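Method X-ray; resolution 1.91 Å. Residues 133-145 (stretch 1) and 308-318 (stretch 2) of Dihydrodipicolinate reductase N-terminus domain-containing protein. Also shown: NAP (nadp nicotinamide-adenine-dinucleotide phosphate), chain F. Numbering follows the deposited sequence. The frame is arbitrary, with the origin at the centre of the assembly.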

# COMPACT_ATOMS: atom_id res chain seq x y z
N ALA A 133 -2.65 -22.94 16.64
CA ALA A 133 -1.83 -22.67 15.44
C ALA A 133 -2.54 -21.66 14.51
O ALA A 133 -3.80 -21.72 14.37
CB ALA A 133 -1.53 -23.96 14.70
N THR A 134 -1.74 -20.82 13.86
CA THR A 134 -2.20 -19.92 12.75
C THR A 134 -1.81 -20.53 11.39
O THR A 134 -0.65 -20.96 11.25
CB THR A 134 -1.63 -18.51 12.92
OG1 THR A 134 -2.00 -18.01 14.22
CG2 THR A 134 -2.10 -17.59 11.80
N LEU A 135 -2.75 -20.57 10.45
CA LEU A 135 -2.50 -20.92 9.02
C LEU A 135 -2.77 -19.69 8.15
O LEU A 135 -3.86 -19.07 8.28
CB LEU A 135 -3.40 -22.07 8.57
CG LEU A 135 -3.50 -23.29 9.48
CD1 LEU A 135 -4.49 -24.28 8.90
CD2 LEU A 135 -2.16 -23.97 9.71
N THR A 136 -1.81 -19.32 7.30
CA THR A 136 -1.90 -18.10 6.44
C THR A 136 -1.36 -18.40 5.04
O THR A 136 -0.19 -18.80 4.94
CB THR A 136 -1.14 -16.93 7.07
OG1 THR A 136 -1.77 -16.60 8.32
CG2 THR A 136 -1.11 -15.71 6.16
N GLY A 137 -2.19 -18.22 4.02
CA GLY A 137 -1.76 -18.15 2.61
C GLY A 137 -1.21 -16.78 2.27
O GLY A 137 -1.92 -15.77 2.49
N THR A 138 0.02 -16.74 1.74
CA THR A 138 0.68 -15.49 1.30
C THR A 138 1.46 -15.79 0.02
O THR A 138 1.13 -16.78 -0.66
CB THR A 138 1.49 -14.90 2.45
OG1 THR A 138 2.15 -13.71 2.02
CG2 THR A 138 2.51 -15.86 2.99
N GLY A 139 2.44 -14.95 -0.28
CA GLY A 139 3.19 -14.97 -1.55
C GLY A 139 3.07 -13.64 -2.27
O GLY A 139 2.81 -12.57 -1.58
N TYR A 140 3.23 -13.69 -3.59
CA TYR A 140 3.31 -12.46 -4.44
C TYR A 140 2.06 -11.61 -4.23
O TYR A 140 2.15 -10.36 -4.07
CB TYR A 140 3.48 -12.84 -5.92
CG TYR A 140 3.40 -11.62 -6.81
CD1 TYR A 140 4.39 -10.66 -6.76
CD2 TYR A 140 2.30 -11.39 -7.61
CE1 TYR A 140 4.31 -9.50 -7.50
CE2 TYR A 140 2.22 -10.26 -8.40
CZ TYR A 140 3.22 -9.30 -8.33
OH TYR A 140 3.13 -8.18 -9.10
N GLN A 141 0.90 -12.25 -4.21
CA GLN A 141 -0.44 -11.58 -4.27
C GLN A 141 -0.63 -10.68 -3.05
O GLN A 141 -1.39 -9.68 -3.17
CB GLN A 141 -1.61 -12.56 -4.34
CG GLN A 141 -1.35 -13.86 -5.12
CD GLN A 141 -0.97 -14.95 -4.16
OE1 GLN A 141 0.06 -14.84 -3.49
NE2 GLN A 141 -1.88 -15.91 -3.96
N ASP A 142 -0.02 -11.03 -1.91
CA ASP A 142 -0.29 -10.42 -0.58
C ASP A 142 -0.30 -8.88 -0.71
O ASP A 142 -1.30 -8.25 -0.39
CB ASP A 142 0.74 -10.95 0.41
CG ASP A 142 0.64 -10.51 1.85
OD1 ASP A 142 0.10 -9.40 2.11
OD2 ASP A 142 1.15 -11.28 2.72
N THR A 143 0.81 -8.30 -1.16
CA THR A 143 0.95 -6.85 -1.41
C THR A 143 0.37 -6.49 -2.78
O THR A 143 -0.51 -5.61 -2.84
CB THR A 143 2.40 -6.40 -1.27
OG1 THR A 143 2.85 -6.69 0.03
CG2 THR A 143 2.55 -4.93 -1.53
N PHE A 144 0.83 -7.12 -3.87
CA PHE A 144 0.69 -6.54 -5.24
C PHE A 144 -0.71 -6.71 -5.80
O PHE A 144 -1.07 -5.92 -6.68
CB PHE A 144 1.78 -7.10 -6.15
CG PHE A 144 3.15 -6.62 -5.74
CD1 PHE A 144 3.56 -5.32 -6.02
CD2 PHE A 144 3.99 -7.45 -5.01
CE1 PHE A 144 4.82 -4.90 -5.62
CE2 PHE A 144 5.22 -7.00 -4.58
CZ PHE A 144 5.64 -5.72 -4.87
N TRP A 145 -1.50 -7.68 -5.31
CA TRP A 145 -2.87 -7.90 -5.84
C TRP A 145 -3.93 -7.65 -4.76
O TRP A 145 -5.10 -7.54 -5.15
CB TRP A 145 -3.03 -9.29 -6.47
CG TRP A 145 -2.16 -9.55 -7.65
CD1 TRP A 145 -1.50 -8.63 -8.41
CD2 TRP A 145 -1.87 -10.83 -8.24
NE1 TRP A 145 -0.82 -9.24 -9.43
CE2 TRP A 145 -1.00 -10.60 -9.33
CE3 TRP A 145 -2.19 -12.15 -7.90
CZ2 TRP A 145 -0.46 -11.64 -10.09
CZ3 TRP A 145 -1.70 -13.18 -8.68
CH2 TRP A 145 -0.83 -12.93 -9.76
N THR A 308 10.10 -13.11 -0.38
CA THR A 308 10.27 -12.04 0.66
C THR A 308 8.96 -11.86 1.41
O THR A 308 9.02 -11.69 2.62
CB THR A 308 10.69 -10.68 0.09
OG1 THR A 308 9.66 -10.22 -0.80
CG2 THR A 308 12.05 -10.76 -0.55
N GLN A 309 7.81 -11.94 0.74
CA GLN A 309 6.54 -11.70 1.44
C GLN A 309 6.25 -12.84 2.41
O GLN A 309 5.88 -12.55 3.56
CB GLN A 309 5.43 -11.40 0.44
CG GLN A 309 5.60 -10.02 -0.17
CD GLN A 309 4.50 -9.73 -1.14
OE1 GLN A 309 3.44 -9.24 -0.76
NE2 GLN A 309 4.74 -10.05 -2.39
N MET A 310 6.43 -14.10 2.00
CA MET A 310 6.21 -15.25 2.92
C MET A 310 7.17 -15.12 4.10
O MET A 310 6.74 -15.32 5.22
CB MET A 310 6.40 -16.62 2.23
CG MET A 310 6.15 -17.76 3.20
SD MET A 310 5.70 -19.34 2.38
CE MET A 310 7.26 -19.58 1.55
N VAL A 311 8.43 -14.81 3.87
CA VAL A 311 9.44 -14.68 4.95
C VAL A 311 9.04 -13.55 5.90
O VAL A 311 8.95 -13.80 7.12
CB VAL A 311 10.85 -14.51 4.38
CG1 VAL A 311 11.87 -14.13 5.45
CG2 VAL A 311 11.29 -15.78 3.66
N ASN A 312 8.74 -12.36 5.35
CA ASN A 312 8.48 -11.14 6.16
C ASN A 312 7.15 -11.33 6.89
O ASN A 312 6.94 -10.63 7.91
CB ASN A 312 8.55 -9.87 5.31
CG ASN A 312 9.93 -9.58 4.73
OD1 ASN A 312 10.93 -10.15 5.18
ND2 ASN A 312 10.00 -8.71 3.73
N ARG A 313 6.31 -12.28 6.45
CA ARG A 313 5.04 -12.60 7.16
C ARG A 313 5.26 -13.50 8.39
O ARG A 313 4.34 -13.60 9.22
CB ARG A 313 4.02 -13.27 6.23
CG ARG A 313 3.19 -12.35 5.36
CD ARG A 313 2.49 -11.27 6.15
NE ARG A 313 1.58 -10.47 5.35
CZ ARG A 313 0.99 -9.35 5.78
NH1 ARG A 313 1.22 -8.88 7.02
NH2 ARG A 313 0.17 -8.71 4.98
N ILE A 314 6.39 -14.16 8.54
CA ILE A 314 6.54 -15.23 9.58
C ILE A 314 6.28 -14.65 10.97
O ILE A 314 5.52 -15.24 11.74
CB ILE A 314 7.88 -15.98 9.46
CG1 ILE A 314 7.86 -16.94 8.26
CG2 ILE A 314 8.21 -16.72 10.75
CD1 ILE A 314 9.22 -17.42 7.86
N PRO A 315 6.86 -13.50 11.37
CA PRO A 315 6.58 -12.95 12.71
C PRO A 315 5.09 -12.62 12.90
O PRO A 315 4.59 -12.80 14.01
CB PRO A 315 7.43 -11.68 12.82
CG PRO A 315 8.53 -11.89 11.80
CD PRO A 315 7.94 -12.76 10.71
N ASP A 316 4.42 -12.14 11.84
CA ASP A 316 2.99 -11.78 11.87
C ASP A 316 2.19 -13.02 12.14
O ASP A 316 1.28 -12.94 12.96
CB ASP A 316 2.53 -11.10 10.58
CG ASP A 316 3.24 -9.79 10.26
OD1 ASP A 316 3.84 -9.21 11.22
OD2 ASP A 316 3.20 -9.38 9.08
N VAL A 317 2.53 -14.14 11.48
CA VAL A 317 1.70 -15.38 11.52
C VAL A 317 1.92 -16.02 12.90
O VAL A 317 0.93 -16.45 13.50
CB VAL A 317 2.03 -16.31 10.33
CG1 VAL A 317 1.48 -17.71 10.51
CG2 VAL A 317 1.50 -15.71 9.03
N ILE A 318 3.14 -16.00 13.44
CA ILE A 318 3.39 -16.52 14.82
C ILE A 318 2.57 -15.70 15.82
O ILE A 318 1.85 -16.32 16.62
CB ILE A 318 4.88 -16.57 15.15
CG1 ILE A 318 5.60 -17.61 14.27
CG2 ILE A 318 5.06 -16.85 16.65
CD1 ILE A 318 7.09 -17.48 14.27
PA NAP F . 8.39 -26.76 -7.36
O1A NAP F . 9.75 -26.31 -7.65
O2A NAP F . 7.65 -27.85 -8.18
O5B NAP F . 8.40 -27.22 -5.79
C5B NAP F . 7.35 -28.00 -5.20
C4B NAP F . 7.96 -28.83 -4.07
O4B NAP F . 6.96 -29.58 -3.39
C3B NAP F . 9.03 -29.86 -4.53
O3B NAP F . 10.16 -29.60 -3.66
C2B NAP F . 8.47 -31.24 -4.22
O2B NAP F . 9.44 -32.16 -3.69
C1B NAP F . 7.58 -30.87 -3.07
N9A NAP F . 6.47 -31.77 -2.76
C8A NAP F . 5.44 -32.17 -3.53
N7A NAP F . 4.62 -32.92 -2.79
C5A NAP F . 5.09 -32.92 -1.52
C6A NAP F . 4.72 -33.48 -0.20
N6A NAP F . 3.62 -34.23 -0.07
N1A NAP F . 5.50 -33.25 0.85
C2A NAP F . 6.62 -32.49 0.78
N3A NAP F . 7.05 -31.93 -0.37
C4A NAP F . 6.32 -32.16 -1.50
O3 NAP F . 7.33 -25.51 -7.35
PN NAP F . 7.64 -23.99 -6.76
O1N NAP F . 7.97 -23.01 -7.83
O2N NAP F . 8.55 -24.06 -5.58
O5D NAP F . 6.11 -23.80 -6.32
C5D NAP F . 5.45 -24.48 -5.25
C4D NAP F . 4.02 -24.06 -5.04
O4D NAP F . 4.02 -22.66 -4.62
C3D NAP F . 3.21 -24.22 -6.29
O3D NAP F . 1.92 -24.75 -6.04
C2D NAP F . 3.10 -22.78 -6.81
O2D NAP F . 1.94 -22.65 -7.63
C1D NAP F . 3.11 -21.98 -5.48
N1N NAP F . 3.57 -20.60 -5.67
C2N NAP F . 2.82 -19.63 -5.19
C3N NAP F . 3.19 -18.31 -5.41
C7N NAP F . 2.38 -17.16 -4.83
O7N NAP F . 2.69 -16.04 -5.21
N7N NAP F . 1.41 -17.37 -3.92
C4N NAP F . 4.35 -18.03 -6.12
C5N NAP F . 5.13 -19.07 -6.62
C6N NAP F . 4.70 -20.35 -6.36
P2B NAP F . 10.71 -32.65 -4.53
O1X NAP F . 11.64 -31.49 -4.71
O2X NAP F . 11.44 -33.61 -3.59
O3X NAP F . 9.98 -33.24 -5.75

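The strongest link between the two stretches is a two-pronged salt bridge between Asp 142 and Arg 313. Arg 313 NE donates to Asp 142 OD2 at 2.8 Å, almost linearly, and Arg 313 NH2 donates to Asp 142 OD1 at 3.0 Å with an N-H...O angle of 163°. The carboxylate thus meets the edge of the guanidinium near its plane, so that two N-H groups address two oxygens side by side. Both CA-to-CB bonds point toward the opposing stretch; the t rotamer of Asp 142 and the nearly extended outer part of the arginine (chi3 -174°, chi4 -170°) bring the charged groups together. Each partner is also held within its own stretch. Thr 138 OG1 donates to Asp 142 OD2 at 2.7 Å, and Arg 313 NH1 forms a salt bridge with Asp 316 OD2 at 2.9 Å. The buried arginine therefore lies between two carboxylates, which compensate its charge and fix its orientation.

Gln 309 makes the second polar cluster and loses more surface to the other stretch than any other residue, 116 Å². Its amide is used at both ends. Gln 309 OE1 accepts from Thr 143 N at 2.8 Å and from Thr 143 OG1 at 2.7 Å, while Gln 309 NE2 donates to Tyr 140 O at 3.1 Å. The side chain, m at chi1 and t at chi2, reaches from its helix to the backbone of Tyr 140 and Thr 143. A glutamine suits this place because one planar group supplies both an acceptor and a donor. Gln 309 NE2 also lies at the edge of the Phe 144 ring, 3.8 Å from Phe 144 CD2. The axes of helices 141-145 and 308-312 approach no closer than 10.2 Å, a gap that the Gln 309 side chain spans.

Around Thr 138 and Gly 139 the backbones draw nearer, with Gly 139 CA and Met 310 CA 5.4 Å apart. Thr 138 CG2 packs 3.8 Å from Met 310 CA, whereas its hydroxyl faces Asp 142; the threonine thus combines a methyl for packing with a polar anchor for the carboxylate. The backbone angles of Gly 139, 122/-155, call for glycine, and a CB here would also clash with NAP N7N at 2.3 Å. On the cofactor side, Tyr 140 N donates to NAP O7N at 2.9 Å, and NAP N7N donates to Gln 141 OE1 at 2.9 Å.

Farther out, the contact is van der Waals packing, with no hydrogen bond between the stretches. Strand 134-137 alternates: Thr 134 and Thr 136 point toward the second stretch, while Leu 135 points away and has no contact with it. Val 317 meets both threonines and buries 85 Å². Thr 134 CB lies 3.3 Å from Val 317 O, and Thr 136 OG1 lies 3.5 Å from Val 317 CG2. The compact, branched valine fits against the strand, and the hydroxyls of both threonines find hydrogen bonds elsewhere in the structure. In all, 525 Å² is buried.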